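Local coordinates for hypothetical protein, similar to alpha-acetolactate decarboxylase (Staphylococcus aureus subsp. aureus, PDB 1XV2), which probably catalyses the decarboxylation of alpha-acetolactate to acetoin, using a bound zinc ion, at the interface of chains A and B. Coordinates in Å, arbitrary orientation; residue numbers count along the deposited sequence, not the author numbering. Chains: chain A/B, hypothetical protein, similar to alpha-acetolactate decarboxylase.

Both contacts belong to the two-fold symmetric interface between chains A and B, and the centres of their C-alpha atoms lie about 13 Å apart. They share no residue and work differently. Contact 2 pairs strand 207-211 of each chain edge to edge through backbone hydrogen bonds, whereas contact 1 inserts a leucine from the 3-10 helix 165-167 of one chain among loops and helix 14-18 of the other. Each contact has a twin with the chains exchanged. Strand pairing could set the register of the two copies while the leucine contacts brace them alongside, consistent with a dimer, although the structure alone does not prove one.

Contact 1: the interface of chains A and B. Residues chain A 13, 15-16, 169-170, 226; chain B 165-166.
B:Leu166 packs against A:Tyr226 and A:Thr13 in a largely apolar patch, part of the two-fold interface that would help hold the two copies of the deposited assembly together. B:Leu166 hides 92 Å² of its surface here and A:Tyr226 hides 71 Å². The leucine has CG anti to the backbone N (chi1 -172°), which directs its branch point toward chain A; chi2 of 65° then sends CD1 to the tyrosine face and CD2 to A:Thr13. Its side chain runs roughly perpendicular to that of A:Tyr226. CD1 of B:Leu166 sits 3.9 Å from CE1 of A:Tyr226, over one face of the phenol ring and displaced from its centre. CB of B:Leu166 lies 3.8 Å from CZ of A:Tyr226. The other methyl of B:Leu166, CD2, meets A:Thr13 tip to tip, 3.7 Å from CB of A:Thr13, and also touches CA of A:Gly15 and the carbonyl O of A:Gly169. The side chains of B:Glu165 and A:Tyr226 run antiparallel past each other. The carboxylate carbon CD of B:Glu165 comes within 3.6 Å of ring atom CD2 of A:Tyr226. The carboxylate and ring planes are 78° apart, and OE1 lies at the ring edge, in plane.

Polar groups join the chains through water 1, which lies 2.8 Å from the phenol OH of A:Tyr226 and 3.0 Å from the backbone N of B:Leu166. The phenol OH of A:Tyr226 also hydrogen-bonds the hydroxyl OG1 of A:Thr16 at 2.7 Å. OG1 of A:Thr16 in turn donates to OG1 of A:Thr13 at 3.1 Å, which would suit the tyrosine donating to A:Thr16. These bonds would steady the phenol end of the ring beside CB of B:Leu166.

In the fold, A:Thr13 directly precedes helix 14-18, which carries A:Gly15 and A:Thr16, and A:Tyr226 lies in the loop between helices 217-221 and 229-236. The 3-10 helix 165-167 of chain B and the A:Gly169-A:Val170 loop precede strand 174-181, which supplies zinc-binding histidines in each chain.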
loop_
_atom_site.group_PDB
_atom_site.type_symbol
_atom_site.label_atom_id
_atom_site.label_comp_id
_atom_site.label_asym_id
_atom_site.label_seq_id
_atom_site.Cartn_x
_atom_site.Cartn_y
_atom_site.Cartn_z
ATOM N N THR A 13 -5.001 0.814 8.065
ATOM C CA THR A 13 -4.279 1.963 7.525
ATOM C C THR A 13 -4.558 3.237 8.317
ATOM O O THR A 13 -5.527 3.314 9.070
ATOM C CB THR A 13 -4.658 2.208 6.050
ATOM O OG1 THR A 13 -6.055 2.510 5.964
ATOM C CG2 THR A 13 -4.375 0.973 5.212
ATOM N N GLY A 15 -5.266 6.262 7.011
ATOM C CA GLY A 15 -6.384 6.971 6.415
ATOM C C GLY A 15 -7.747 6.463 6.854
ATOM O O GLY A 15 -8.662 7.253 7.069
ATOM N N THR A 16 -7.890 5.146 6.974
ATOM C CA THR A 16 -9.151 4.546 7.390
ATOM C C THR A 16 -9.375 4.770 8.886
ATOM O O THR A 16 -10.513 4.896 9.340
ATOM C CB THR A 16 -9.179 3.027 7.079
ATOM O OG1 THR A 16 -9.152 2.831 5.658
ATOM C CG2 THR A 16 -10.434 2.381 7.648
ATOM N N GLY A 169 -1.196 8.284 3.496
ATOM C CA GLY A 169 -2.598 7.928 3.627
ATOM C C GLY A 169 -2.670 6.492 4.111
ATOM O O GLY A 169 -3.327 6.193 5.109
ATOM N N VAL A 170 -1.993 5.599 3.394
ATOM C CA VAL A 170 -1.936 4.189 3.772
ATOM C C VAL A 170 -1.117 4.198 5.056
ATOM O O VAL A 170 -1.431 3.516 6.031
ATOM C CB VAL A 170 -1.212 3.349 2.692
ATOM C CG1 VAL A 170 -1.072 1.899 3.152
ATOM C CG2 VAL A 170 -1.990 3.412 1.394
ATOM N N TYR A 226 -12.964 9.767 2.760
ATOM C CA TYR A 226 -11.586 10.208 2.937
ATOM C C TYR A 226 -11.408 11.697 2.674
ATOM O O TYR A 226 -10.287 12.194 2.606
ATOM C CB TYR A 226 -10.670 9.399 2.021
ATOM C CG TYR A 226 -10.560 7.939 2.411
ATOM C CD1 TYR A 226 -9.874 7.553 3.563
ATOM C CD2 TYR A 226 -11.143 6.945 1.630
ATOM C CE1 TYR A 226 -9.769 6.207 3.923
ATOM C CE2 TYR A 226 -11.044 5.601 1.980
ATOM C CZ TYR A 226 -10.357 5.238 3.125
ATOM O OH TYR A 226 -10.263 3.909 3.466
ATOM N N GLU B 165 -10.335 2.843 -2.721
ATOM C CA GLU B 165 -10.026 4.271 -2.819
ATOM C C GLU B 165 -8.712 4.764 -2.217
ATOM O O GLU B 165 -7.929 5.417 -2.898
ATOM C CB GLU B 165 -11.159 5.108 -2.228
ATOM C CG GLU B 165 -11.041 6.585 -2.584
ATOM C CD GLU B 165 -11.992 7.476 -1.807
ATOM O OE1 GLU B 165 -13.179 7.111 -1.665
ATOM O OE2 GLU B 165 -11.550 8.553 -1.351
ATOM N N LEU B 166 -8.475 4.468 -0.943
ATOM C CA LEU B 166 -7.263 4.927 -0.267
ATOM C C LEU B 166 -5.971 4.498 -0.960
ATOM O O LEU B 166 -4.923 5.124 -0.780
ATOM C CB LEU B 166 -7.250 4.434 1.181
ATOM C CG LEU B 166 -6.136 4.981 2.080
ATOM C CD1 LEU B 166 -6.306 6.482 2.256
ATOM C CD2 LEU B 166 -6.193 4.287 3.435
HETATM O O HOH W 1 -10.106 2.736 0.922
#

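Contact 2: the interface of chains A and B. Residues chain A 208-212; chain B 112, 206-209.
A:Gln210 pairs with B:Phe208 in an antiparallel beta bridge, part of an intermolecular sheet in which strand 207-211 of each chain runs beside its twin. A:Gln209 bridges B:Gln209 across the two-fold, and A:His211 bridges B:Thr207.

Backbone hydrogen bonds set the register. A:Gln210 N donates to B:Phe208 O at 2.9 Å, and B:Phe208 N donates back to A:Gln210 O at 2.7 Å. Just past the strand end, A:Phe212 N bonds to B:Glu206 O at 2.9 Å.

A:His211 and B:Glu206 form a polar side-chain pair, lying alongside each other with their tips at the same end and the imidazole and carboxylate planes 30° apart. NE2 of A:His211 donates to OE2 of B:Glu206 at 3.1 Å, with an angle of 149° at H. The donor approaches from well above the carboxylate plane. CG of B:Glu206 anti to the backbone N (chi1 167°) and an extended chain carry the glutamate tip this far. Water 2 links the amide NE2 of A:Gln209 to the hydroxyl OG1 of B:Thr207, while A:Gln210, kinked about its CB-CG bond, turns its own NE2 back to the carbonyl O of A:His211.

Apolar packing centres on the ring of A:Phe212, with an aliphatic contact beside the strands. CZ of A:Phe212 lies at the edge of the B:Phe112 ring, in its plane, 3.9 Å from CD2 of B:Phe112. CE2 of A:Phe212 also meets CB of B:Phe208 at 3.9 Å. Within chain B, CZ of B:Phe112 lies over the centre of the B:Phe208 ring, supporting it from one face. Beside the paired backbones, CG of A:Gln209 touches methyl CG2 of B:Thr207 at 3.8 Å.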
loop_
_atom_site.group_PDB
_atom_site.type_symbol
_atom_site.label_atom_id
_atom_site.label_comp_id
_atom_site.label_asym_id
_atom_site.label_seq_id
_atom_site.Cartn_x
_atom_site.Cartn_y
_atom_site.Cartn_z
ATOM N N PHE A 208 6.437 -4.425 1.692
ATOM C CA PHE A 208 5.438 -3.814 2.559
ATOM C C PHE A 208 4.240 -4.756 2.545
ATOM O O PHE A 208 3.617 -4.956 1.503
ATOM C CB PHE A 208 5.037 -2.448 1.999
ATOM C CG PHE A 208 3.914 -1.784 2.742
ATOM C CD1 PHE A 208 4.085 -1.348 4.049
ATOM C CD2 PHE A 208 2.687 -1.573 2.120
ATOM C CE1 PHE A 208 3.045 -0.710 4.728
ATOM C CE2 PHE A 208 1.645 -0.937 2.792
ATOM C CZ PHE A 208 1.824 -0.505 4.096
ATOM N N GLN A 209 3.923 -5.339 3.695
ATOM C CA GLN A 209 2.800 -6.271 3.791
ATOM C C GLN A 209 1.596 -5.635 4.482
ATOM O O GLN A 209 1.601 -5.432 5.698
ATOM C CB GLN A 209 3.238 -7.526 4.548
ATOM C CG GLN A 209 2.206 -8.638 4.585
ATOM C CD GLN A 209 2.742 -9.890 5.248
ATOM O OE1 GLN A 209 3.842 -10.334 4.941
ATOM N NE2 GLN A 209 1.962 -10.470 6.156
ATOM N N GLN A 210 0.567 -5.326 3.699
ATOM C CA GLN A 210 -0.648 -4.694 4.217
ATOM C C GLN A 210 -1.751 -5.714 4.486
ATOM O O GLN A 210 -2.174 -6.432 3.582
ATOM C CB GLN A 210 -1.161 -3.645 3.225
ATOM C CG GLN A 210 -2.464 -2.972 3.642
ATOM C CD GLN A 210 -2.306 -2.096 4.869
ATOM O OE1 GLN A 210 -1.671 -1.041 4.815
ATOM N NE2 GLN A 210 -2.879 -2.530 5.987
ATOM N N HIS A 211 -2.223 -5.759 5.729
ATOM C CA HIS A 211 -3.271 -6.696 6.118
ATOM C C HIS A 211 -4.573 -5.955 6.391
ATOM O O HIS A 211 -4.574 -4.883 6.995
ATOM C CB HIS A 211 -2.830 -7.481 7.355
ATOM C CG HIS A 211 -3.825 -8.500 7.815
ATOM N ND1 HIS A 211 -4.575 -8.345 8.961
ATOM C CD2 HIS A 211 -4.192 -9.691 7.284
ATOM C CE1 HIS A 211 -5.361 -9.395 9.117
ATOM N NE2 HIS A 211 -5.148 -10.227 8.112
ATOM N N PHE A 212 -5.680 -6.540 5.936
ATOM C CA PHE A 212 -7.006 -5.952 6.087
ATOM C C PHE A 212 -7.913 -6.836 6.947
ATOM O O PHE A 212 -7.856 -8.061 6.861
ATOM C CB PHE A 212 -7.661 -5.784 4.709
ATOM C CG PHE A 212 -6.915 -4.863 3.778
ATOM C CD1 PHE A 212 -7.334 -3.546 3.600
ATOM C CD2 PHE A 212 -5.807 -5.317 3.068
ATOM C CE1 PHE A 212 -6.660 -2.691 2.726
ATOM C CE2 PHE A 212 -5.123 -4.470 2.189
ATOM C CZ PHE A 212 -5.552 -3.155 2.019
ATOM N N PHE B 112 -8.972 -4.968 -1.752
ATOM C CA PHE B 112 -8.455 -5.224 -3.088
ATOM C C PHE B 112 -9.160 -6.521 -3.472
ATOM O O PHE B 112 -9.501 -7.322 -2.599
ATOM C CB PHE B 112 -6.956 -5.517 -3.058
ATOM C CG PHE B 112 -6.085 -4.301 -3.013
ATOM C CD1 PHE B 112 -5.710 -3.658 -4.186
ATOM C CD2 PHE B 112 -5.592 -3.826 -1.799
ATOM C CE1 PHE B 112 -4.853 -2.566 -4.152
ATOM C CE2 PHE B 112 -4.731 -2.730 -1.756
ATOM C CZ PHE B 112 -4.361 -2.103 -2.934
ATOM N N GLU B 206 -7.139 -10.416 1.476
ATOM C CA GLU B 206 -6.990 -10.091 2.885
ATOM C C GLU B 206 -5.614 -9.462 3.088
ATOM O O GLU B 206 -5.393 -8.730 4.049
ATOM C CB GLU B 206 -7.126 -11.359 3.740
ATOM C CG GLU B 206 -6.682 -11.194 5.185
ATOM C CD GLU B 206 -7.035 -12.393 6.058
ATOM O OE1 GLU B 206 -7.002 -13.535 5.552
ATOM O OE2 GLU B 206 -7.330 -12.194 7.258
ATOM N N THR B 207 -4.701 -9.736 2.161
ATOM C CA THR B 207 -3.345 -9.205 2.247
ATOM C C THR B 207 -2.842 -8.603 0.940
ATOM O O THR B 207 -3.067 -9.150 -0.138
ATOM C CB THR B 207 -2.350 -10.302 2.683
ATOM O OG1 THR B 207 -2.727 -10.797 3.970
ATOM C CG2 THR B 207 -0.929 -9.748 2.752
ATOM N N PHE B 208 -2.155 -7.470 1.050
ATOM C CA PHE B 208 -1.588 -6.782 -0.106
ATOM C C PHE B 208 -0.070 -6.758 0.071
ATOM O O PHE B 208 0.452 -6.058 0.934
ATOM C CB PHE B 208 -2.144 -5.358 -0.192
ATOM C CG PHE B 208 -1.569 -4.539 -1.318
ATOM C CD1 PHE B 208 -1.759 -4.917 -2.642
ATOM C CD2 PHE B 208 -0.839 -3.386 -1.049
ATOM C CE1 PHE B 208 -1.229 -4.157 -3.683
ATOM C CE2 PHE B 208 -0.306 -2.621 -2.083
ATOM C CZ PHE B 208 -0.502 -3.007 -3.403
ATOM N N GLN B 209 0.630 -7.545 -0.738
ATOM C CA GLN B 209 2.084 -7.626 -0.662
ATOM C C GLN B 209 2.717 -6.728 -1.723
ATOM O O GLN B 209 2.657 -7.024 -2.918
ATOM C CB GLN B 209 2.532 -9.076 -0.870
ATOM C CG GLN B 209 3.965 -9.374 -0.454
ATOM C CD GLN B 209 4.354 -10.813 -0.746
ATOM O OE1 GLN B 209 3.514 -11.711 -0.704
ATOM N NE2 GLN B 209 5.631 -11.042 -1.030
HETATM O O HOH W 2 -0.943 -10.274 6.060
#